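Local coordinates for Rik1-associated factor 1 (Schizosaccharomyces pombe, PDB 4O9D), which serves in the Clr4 methyltransferase complex, which ubiquitylates and methylates histone H3, contributing to the establishment of heterochromatin, at residues K198-Y203 against L215-A220. Sequence-based numbering, arbitrary orientation.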
loop_
_atom_site.group_PDB
_atom_site.type_symbol
_atom_site.label_atom_id
_atom_site.label_comp_id
_atom_site.label_asym_id
_atom_site.label_seq_id
_atom_site.Cartn_x
_atom_site.Cartn_y
_atom_site.Cartn_z
ATOM N N LYS A 198 -4.361 16.567 8.719
ATOM C CA LYS A 198 -2.957 16.431 9.127
ATOM C C LYS A 198 -2.336 15.327 8.258
ATOM O O LYS A 198 -3.061 14.516 7.671
ATOM C CB LYS A 198 -2.844 16.058 10.616
ATOM C CG LYS A 198 -3.640 16.950 11.590
ATOM C CD LYS A 198 -3.088 18.384 11.598
ATOM C CE LYS A 198 -3.921 19.318 12.487
ATOM N NZ LYS A 198 -3.174 20.567 12.873
ATOM N N VAL A 199 -1.012 15.297 8.198
ATOM C CA VAL A 199 -0.272 14.361 7.363
ATOM C C VAL A 199 0.668 13.635 8.303
ATOM O O VAL A 199 1.470 14.257 9.007
ATOM C CB VAL A 199 0.559 15.095 6.300
ATOM C CG1 VAL A 199 1.336 14.099 5.418
ATOM C CG2 VAL A 199 -0.357 15.996 5.469
ATOM N N ILE A 200 0.543 12.313 8.332
ATOM C CA ILE A 200 1.413 11.477 9.136
ATOM C C ILE A 200 2.525 10.979 8.218
ATOM O O ILE A 200 2.258 10.493 7.119
ATOM C CB ILE A 200 0.617 10.253 9.687
ATOM C CG1 ILE A 200 -0.602 10.716 10.499
ATOM C CG2 ILE A 200 1.524 9.346 10.491
ATOM C CD1 ILE A 200 -1.756 9.618 10.540
ATOM N N ILE A 201 3.772 11.102 8.645
ATOM C CA ILE A 201 4.873 10.562 7.858
ATOM C C ILE A 201 5.736 9.582 8.662
ATOM O O ILE A 201 6.178 9.881 9.779
ATOM C CB ILE A 201 5.806 11.657 7.363
ATOM C CG1 ILE A 201 5.033 12.692 6.548
ATOM C CG2 ILE A 201 6.948 11.056 6.507
ATOM C CD1 ILE A 201 5.922 13.701 5.869
ATOM N N GLY A 202 6.031 8.444 8.060
ATOM C CA GLY A 202 6.849 7.444 8.730
ATOM C C GLY A 202 8.196 7.428 8.065
ATOM O O GLY A 202 8.265 7.466 6.835
ATOM N N TYR A 203 9.260 7.383 8.873
ATOM C CA TYR A 203 10.621 7.402 8.353
ATOM C C TYR A 203 11.364 6.087 8.630
ATOM O O TYR A 203 11.121 5.417 9.647
ATOM C CB TYR A 203 11.416 8.575 8.968
ATOM C CG TYR A 203 10.844 9.950 8.686
ATOM C CD1 TYR A 203 9.784 10.459 9.435
ATOM C CD2 TYR A 203 11.394 10.768 7.703
ATOM C CE1 TYR A 203 9.259 11.743 9.186
ATOM C CE2 TYR A 203 10.866 12.044 7.439
ATOM C CZ TYR A 203 9.818 12.524 8.189
ATOM O OH TYR A 203 9.312 13.786 7.932
ATOM N N LEU A 215 8.325 8.613 13.504
ATOM C CA LEU A 215 6.976 8.898 13.041
ATOM C C LEU A 215 6.640 10.353 13.417
ATOM O O LEU A 215 6.782 10.741 14.587
ATOM C CB LEU A 215 5.995 7.901 13.687
ATOM C CG LEU A 215 4.566 7.913 13.142
ATOM C CD1 LEU A 215 4.566 7.346 11.694
ATOM C CD2 LEU A 215 3.653 7.140 14.059
ATOM N N ALA A 216 6.276 11.172 12.420
ATOM C CA ALA A 216 6.009 12.597 12.647
ATOM C C ALA A 216 4.648 13.048 12.116
ATOM O O ALA A 216 4.024 12.358 11.294
ATOM C CB ALA A 216 7.098 13.448 12.012
ATOM N N LEU A 217 4.195 14.213 12.581
ATOM C CA LEU A 217 2.926 14.753 12.134
ATOM C C LEU A 217 3.116 16.141 11.540
ATOM O O LEU A 217 3.911 16.933 12.061
ATOM C CB LEU A 217 1.967 14.854 13.311
ATOM C CG LEU A 217 0.487 15.086 12.975
ATOM C CD1 LEU A 217 -0.168 13.842 12.296
ATOM C CD2 LEU A 217 -0.281 15.506 14.255
ATOM N N PHE A 218 2.368 16.437 10.472
ATOM C CA PHE A 218 2.398 17.759 9.834
ATOM C C PHE A 218 0.965 18.319 9.699
ATOM O O PHE A 218 -0.006 17.562 9.596
ATOM C CB PHE A 218 3.026 17.657 8.444
ATOM C CG PHE A 218 4.517 17.425 8.447
ATOM C CD1 PHE A 218 5.040 16.146 8.631
ATOM C CD2 PHE A 218 5.388 18.479 8.236
ATOM C CE1 PHE A 218 6.421 15.937 8.625
ATOM C CE2 PHE A 218 6.754 18.286 8.230
ATOM C CZ PHE A 218 7.280 17.018 8.431
ATOM N N ASP A 219 0.821 19.643 9.698
ATOM C CA ASP A 219 -0.468 20.257 9.378
ATOM C C ASP A 219 -0.550 20.451 7.862
ATOM O O ASP A 219 0.373 21.017 7.253
ATOM C CB ASP A 219 -0.613 21.611 10.094
ATOM C CG ASP A 219 -1.920 22.287 9.772
ATOM O OD1 ASP A 219 -2.966 21.776 10.219
ATOM O OD2 ASP A 219 -1.898 23.297 9.037
ATOM N N ALA A 220 -1.628 19.989 7.227
ATOM C CA ALA A 220 -1.676 20.048 5.763
ATOM C C ALA A 220 -1.965 21.441 5.189
ATOM O O ALA A 220 -1.444 21.766 4.148
ATOM C CB ALA A 220 -2.676 19.037 5.178
#
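Val199 and Phe218 face each other as a hydrogen-bonded pair in an antiparallel hairpin, the two inner strands of a four-stranded blade in this WD-repeat beta-propeller. Their backbones are joined in both directions, Val199 N to Phe218 O and Phe218 N to Val199 O, each 2.8 Å. Ile201 and Ala216 repeat the exchange with straighter bonds.

Apolar side chains pack on both faces of the hairpin. On the face of Val199, Ile201 and Phe218, Ile201 CD1 reaches Phe218 CE1 at 3.6 Å, obliquely to the ring, while Tyr203 OH sits at the edge of that ring, near its plane. Leu171 of strand 165-171, from the preceding blade, packs on Val199, Ile201 and Phe218. On the other face, Leu217 CD1 lies 3.6 Å from Ile200 CG1, and Leu215 CD1 packs 3.7 Å from the CA of Gly202, which has no side chain.

The charged pair, on the Ile200 and Leu217 face, closes the Lys198 end. Asp219 CG stands anti to its backbone N (chi1 179°), and OD2 accepts hydrogen bonds from Ser221 OG and Thr222 OG1. Lys198 NZ meets the other oxygen, Asp219 OD1, in a 2.9 Å salt bridge on its anti side, 29° out of the carboxylate plane.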